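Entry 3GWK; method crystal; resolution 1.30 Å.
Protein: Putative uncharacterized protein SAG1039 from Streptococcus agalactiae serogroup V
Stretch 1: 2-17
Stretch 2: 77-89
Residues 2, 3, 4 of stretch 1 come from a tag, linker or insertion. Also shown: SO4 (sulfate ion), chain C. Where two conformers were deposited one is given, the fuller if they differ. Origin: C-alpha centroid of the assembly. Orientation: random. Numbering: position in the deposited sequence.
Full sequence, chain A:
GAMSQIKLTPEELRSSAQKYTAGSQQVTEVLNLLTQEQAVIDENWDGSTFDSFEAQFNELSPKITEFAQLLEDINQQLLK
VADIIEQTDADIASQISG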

# COMPACT_ATOMS: atom_id res chain seq x y z
N ALA A 2 1.06 -25.07 -19.46
CA ALA A 2 1.71 -23.78 -19.28
C ALA A 2 2.61 -23.39 -20.46
O ALA A 2 2.67 -22.21 -20.79
N MET A 3 3.36 -24.33 -21.05
CA MET A 3 4.29 -23.93 -22.13
C MET A 3 3.56 -23.32 -23.32
O MET A 3 4.09 -22.48 -24.04
N SER A 4 2.33 -23.79 -23.51
CA SER A 4 1.45 -23.29 -24.56
C SER A 4 0.67 -22.02 -24.16
O SER A 4 0.46 -21.09 -24.98
N GLN A 5 0.28 -21.98 -22.91
CA GLN A 5 -0.60 -20.93 -22.41
C GLN A 5 0.12 -19.66 -22.02
O GLN A 5 -0.51 -18.60 -22.05
N ILE A 6 1.41 -19.74 -21.67
CA ILE A 6 2.16 -18.55 -21.20
C ILE A 6 2.85 -17.90 -22.38
O ILE A 6 3.67 -18.57 -23.07
N LYS A 7 2.54 -16.64 -22.66
CA LYS A 7 3.19 -15.93 -23.75
C LYS A 7 4.33 -15.04 -23.32
O LYS A 7 5.14 -14.65 -24.14
N LEU A 8 4.40 -14.71 -22.04
CA LEU A 8 5.49 -13.90 -21.50
C LEU A 8 6.77 -14.74 -21.49
O LEU A 8 6.77 -15.88 -21.06
N THR A 9 7.87 -14.17 -21.98
CA THR A 9 9.16 -14.79 -21.89
C THR A 9 9.70 -14.82 -20.45
O THR A 9 9.23 -14.07 -19.62
N PRO A 10 10.73 -15.65 -20.16
CA PRO A 10 11.33 -15.56 -18.82
C PRO A 10 11.75 -14.17 -18.41
O PRO A 10 11.56 -13.71 -17.28
N GLU A 11 12.32 -13.44 -19.35
CA GLU A 11 12.77 -12.08 -19.08
C GLU A 11 11.58 -11.13 -18.75
O GLU A 11 11.66 -10.29 -17.85
N GLU A 12 10.51 -11.30 -19.50
CA GLU A 12 9.33 -10.52 -19.22
C GLU A 12 8.73 -10.87 -17.87
O GLU A 12 8.29 -10.00 -17.13
N LEU A 13 8.68 -12.18 -17.54
CA LEU A 13 8.18 -12.62 -16.27
C LEU A 13 9.02 -11.98 -15.12
O LEU A 13 8.48 -11.52 -14.14
N ARG A 14 10.35 -11.94 -15.27
CA ARG A 14 11.23 -11.37 -14.28
C ARG A 14 11.03 -9.87 -14.14
O ARG A 14 11.02 -9.32 -13.04
N SER A 15 10.79 -9.19 -15.27
CA SER A 15 10.60 -7.74 -15.19
C SER A 15 9.25 -7.43 -14.48
O SER A 15 9.16 -6.53 -13.64
N SER A 16 8.21 -8.23 -14.75
CA SER A 16 6.95 -8.07 -14.04
C SER A 16 7.12 -8.36 -12.59
O SER A 16 6.65 -7.58 -11.76
N ALA A 17 7.83 -9.45 -12.25
CA ALA A 17 8.03 -9.81 -10.87
C ALA A 17 8.61 -8.68 -10.05
O ALA A 17 8.23 -8.45 -8.93
N GLN A 77 6.17 -16.43 -7.50
CA GLN A 77 5.62 -17.35 -8.52
C GLN A 77 6.20 -17.03 -9.86
O GLN A 77 6.58 -17.94 -10.60
N LEU A 78 6.22 -15.74 -10.22
CA LEU A 78 6.68 -15.35 -11.55
C LEU A 78 8.16 -15.68 -11.72
O LEU A 78 8.58 -16.17 -12.76
N LEU A 79 8.99 -15.47 -10.68
CA LEU A 79 10.41 -15.82 -10.74
C LEU A 79 10.58 -17.32 -10.92
O LEU A 79 11.42 -17.78 -11.71
N LYS A 80 9.82 -18.10 -10.17
CA LYS A 80 9.96 -19.56 -10.26
C LYS A 80 9.54 -20.08 -11.61
O LYS A 80 10.17 -20.98 -12.16
N VAL A 81 8.43 -19.57 -12.13
CA VAL A 81 7.94 -19.96 -13.45
C VAL A 81 8.99 -19.56 -14.52
O VAL A 81 9.27 -20.36 -15.39
N ALA A 82 9.55 -18.36 -14.41
CA ALA A 82 10.55 -17.93 -15.36
C ALA A 82 11.73 -18.92 -15.38
O ALA A 82 12.21 -19.32 -16.43
N ASP A 83 12.19 -19.35 -14.18
CA ASP A 83 13.31 -20.29 -14.14
C ASP A 83 12.96 -21.61 -14.78
O ASP A 83 13.74 -22.23 -15.51
N ILE A 84 11.74 -22.09 -14.53
CA ILE A 84 11.31 -23.39 -15.13
C ILE A 84 11.24 -23.27 -16.65
O ILE A 84 11.68 -24.19 -17.38
N ILE A 85 10.70 -22.18 -17.14
CA ILE A 85 10.62 -22.00 -18.59
C ILE A 85 12.04 -21.89 -19.19
O ILE A 85 12.33 -22.52 -20.22
N GLU A 86 12.90 -21.08 -18.60
CA GLU A 86 14.25 -20.93 -19.13
C GLU A 86 14.98 -22.28 -19.18
O GLU A 86 15.65 -22.60 -20.19
N GLN A 87 14.80 -23.13 -18.18
CA GLN A 87 15.44 -24.45 -18.18
C GLN A 87 14.86 -25.37 -19.25
O GLN A 87 15.54 -26.21 -19.80
N THR A 88 13.57 -25.17 -19.54
CA THR A 88 12.90 -25.91 -20.60
C THR A 88 13.56 -25.59 -21.95
O THR A 88 13.84 -26.47 -22.76
N ASP A 89 13.78 -24.31 -22.20
CA ASP A 89 14.47 -23.90 -23.44
C ASP A 89 15.82 -24.56 -23.53
O ASP A 89 16.19 -25.08 -24.59

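Helix 77-89 runs nearly antiparallel to helix 10-17, at 166° with the axes 8.4 Å apart at closest approach, and the side chains along it sort into an apolar row, a charged flank and an outer face. Gln 77 opens the stretch on the outer face: its m, m side chain leads away from stretch 1, and Gln 77 NE2 donates to O4 of the sulfate, probably from the crystallisation liquor, at 2.9 Å.

Leu 78 is the first residue to point in. In the m, t rotamer it places Leu 78 CD2 3.9 Å from Leu 13 CD2, while Leu 78 CB lies 3.9 Å from Ala 17 CB; with alanine here the two helices meet at the level of the beta carbons. Leu 79, also m, t, leaves its backbone sideways, yet its end comes nearer and Leu 79 CD2 reaches 3.7 Å from Ala 17 CB and 4.1 Å from Arg 14 CG, covering the aliphatic root of the arginine. Lys 80 stays out of reach.

Val 81, chi1 t, points toward stretch 1 and offers Val 81 CG1 to Leu 13 CD1 at 4.1 Å and to Ile 6 CD1 at 3.9 Å, so one methyl serves both the helix and the loop before it. Ala 82 marks the tightest register, Ala 82 CA only 4.3 Å from Pro 10 CA. A side chain that ends at CB suits such proximity: Ala 82 CB lies 3.6 Å from Pro 10 O, 3.9 Å from Leu 13 CB and 3.7 Å from Arg 14 NE, resting over one face of the guanidinium. Leu 13, m, t, fits as a knob among Leu 78, Val 81, Ala 82 and Ile 85; Arg 14 fits the adjoining hole formed by Leu 79, Ala 82, Asp 83 and Glu 86.

Asp 83 starts away from stretch 1, but its m side chain brings Asp 83 OD1 back to 2.8 Å from Arg 14 NH2, a salt bridge near the guanidinium plane. Water 2 reinforces this corner, accepting from Arg 14 NE and donating to Leu 79 O and Asp 83 OD1. Ile 84 makes no contact across the interface.

Ile 85, m, t, returns to the apolar row and buries the largest area on this stretch. Ile 85 CD1 is 3.9 Å from Leu 13 CD1 and 4.1 Å from Ile 6 CD1, and Ile 85 CG2 is 3.7 Å from Pro 10 CG.

Glu 86 extends t, t and grips the arginine with both oxygens, Glu 86 OE2 at 2.9 Å from Arg 14 NH1 and Glu 86 OE1 at 2.9 Å from Arg 14 NH2. Glu 86 OE2 also lies 4.0 Å from Glu 11 OE1, a pair of like charges bridged by water 1, which donates to both.

Gln 87 faces out. In Thr 88, chi1 m, Thr 88 OG1 donates to Ile 84 O at 2.7 Å, and Thr 88 CG2 sits 3.9 Å from CE of Met 3, an expression-tag residue. Asp 89 ends the stretch without a close contact.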

# COMPACT_ATOMS: atom_id res chain seq x y z
CB ALA A 2 2.53 -23.83 -18.03
CB MET A 3 5.22 -25.07 -22.60
CG MET A 3 6.35 -25.34 -21.66
SD MET A 3 7.47 -23.94 -21.39
CE MET A 3 8.16 -23.74 -22.93
CB SER A 4 0.45 -24.41 -24.97
OG SER A 4 -0.45 -23.96 -25.97
CB GLN A 5 -1.36 -21.48 -21.23
CG GLN A 5 -2.37 -22.51 -21.67
CD GLN A 5 -3.06 -23.17 -20.51
OE1 GLN A 5 -2.37 -23.64 -19.58
NE2 GLN A 5 -4.42 -23.23 -20.54
CB ILE A 6 3.18 -18.91 -20.09
CG1 ILE A 6 2.42 -19.43 -18.86
CG2 ILE A 6 4.03 -17.68 -19.76
CD1 ILE A 6 3.35 -19.99 -17.80
CB LYS A 7 2.22 -15.03 -24.48
CG LYS A 7 0.86 -15.44 -24.26
CD LYS A 7 0.42 -16.70 -24.90
CE LYS A 7 -1.07 -16.88 -24.58
NZ LYS A 7 -1.82 -15.56 -24.60
CB LEU A 8 5.25 -13.39 -20.10
CG LEU A 8 4.02 -12.47 -20.00
CD1 LEU A 8 3.84 -12.04 -18.51
CD2 LEU A 8 4.12 -11.29 -20.93
CB THR A 9 10.20 -14.02 -22.70
OG1 THR A 9 10.41 -12.77 -22.09
CG2 THR A 9 9.78 -13.86 -24.17
CB PRO A 10 12.53 -16.54 -18.89
CG PRO A 10 12.00 -17.61 -19.90
CD PRO A 10 11.24 -16.81 -20.95
CB GLU A 11 13.49 -11.56 -20.34
CG GLU A 11 14.78 -12.27 -20.63
CD GLU A 11 14.72 -13.73 -21.13
OE1 GLU A 11 15.79 -14.31 -20.81
OE2 GLU A 11 13.74 -14.30 -21.79
CB GLU A 12 8.28 -10.67 -20.29
CG GLU A 12 8.69 -9.97 -21.60
CD GLU A 12 7.72 -10.22 -22.74
OE1 GLU A 12 7.29 -11.38 -22.90
OE2 GLU A 12 7.46 -9.27 -23.49
CB LEU A 13 8.21 -14.13 -16.18
CG LEU A 13 7.17 -14.84 -17.02
CD1 LEU A 13 7.51 -16.30 -17.24
CD2 LEU A 13 5.84 -14.72 -16.43
CB ARG A 14 12.68 -11.73 -14.62
CG ARG A 14 12.94 -13.21 -14.36
CD ARG A 14 14.25 -13.64 -14.99
NE ARG A 14 14.46 -15.07 -14.71
CZ ARG A 14 15.03 -15.90 -15.56
NH1 ARG A 14 15.52 -15.47 -16.70
NH2 ARG A 14 15.09 -17.19 -15.24
CB SER A 15 10.48 -7.22 -16.60
OG SER A 15 11.75 -7.27 -17.17
CB SER A 16 5.88 -8.94 -14.69
OG SER A 16 5.51 -8.50 -15.97
CB ALA A 17 8.96 -11.07 -10.79
CB GLN A 77 4.10 -17.27 -8.63
CG GLN A 77 3.28 -17.55 -7.38
CD GLN A 77 3.81 -18.67 -6.66
OE1 GLN A 77 3.92 -19.83 -7.21
NE2 GLN A 77 4.25 -18.41 -5.42
CB LEU A 78 6.46 -13.86 -11.81
CG LEU A 78 4.98 -13.44 -11.82
CD1 LEU A 78 4.91 -11.98 -11.97
CD2 LEU A 78 4.22 -14.19 -12.91
CB LEU A 79 11.15 -15.38 -9.47
CG LEU A 79 11.26 -13.90 -9.25
CD1 LEU A 79 11.98 -13.63 -7.95
CD2 LEU A 79 12.01 -13.20 -10.41
CB LYS A 80 9.23 -20.20 -9.11
CG LYS A 80 10.00 -19.93 -7.80
CD LYS A 80 9.24 -20.30 -6.56
CE LYS A 80 9.96 -19.87 -5.26
NZ LYS A 80 11.20 -20.65 -5.08
CB VAL A 81 6.57 -19.40 -13.70
CG1 VAL A 81 6.15 -19.56 -15.14
CG2 VAL A 81 5.57 -20.03 -12.77
CB ALA A 82 11.08 -16.54 -15.03
CB ASP A 83 13.72 -20.57 -12.69
CG ASP A 83 14.57 -19.47 -12.07
OD1 ASP A 83 15.03 -18.62 -12.80
OD2 ASP A 83 14.74 -19.50 -10.86
CB ILE A 84 9.97 -23.84 -14.55
CG1 ILE A 84 10.14 -24.22 -13.06
CG2 ILE A 84 9.40 -24.99 -15.32
CD1 ILE A 84 8.85 -24.25 -12.28
CB ILE A 85 9.75 -20.81 -18.99
CG1 ILE A 85 8.33 -21.08 -18.54
CG2 ILE A 85 9.83 -20.52 -20.46
CD1 ILE A 85 7.36 -19.90 -18.74
CB GLU A 86 15.00 -19.98 -18.26
CG GLU A 86 16.40 -19.70 -18.71
CD GLU A 86 16.90 -18.48 -17.92
OE1 GLU A 86 17.05 -18.68 -16.74
OE2 GLU A 86 16.83 -17.32 -18.45
CB GLN A 87 15.30 -25.10 -16.82
CG GLN A 87 16.07 -26.35 -16.67
CD GLN A 87 17.57 -26.14 -16.82
OE1 GLN A 87 18.17 -25.32 -16.12
NE2 GLN A 87 18.19 -26.84 -17.80
CB THR A 88 11.42 -25.60 -20.66
OG1 THR A 88 10.83 -25.87 -19.38
CG2 THR A 88 10.73 -26.47 -21.70
CB ASP A 89 14.69 -22.37 -23.44
CG ASP A 89 13.42 -21.59 -23.55
OD1 ASP A 89 12.44 -22.06 -24.03
OD2 ASP A 89 13.49 -20.36 -23.22
S SO4 C . 6.39 -20.66 -3.03
O1 SO4 C . 6.96 -19.29 -2.85
O2 SO4 C . 7.29 -21.43 -3.90
O3 SO4 C . 6.20 -21.34 -1.72
O4 SO4 C . 5.11 -20.58 -3.65
O HOH W 1 15.71 -16.78 -20.92
O HOH W 2 13.65 -16.12 -12.23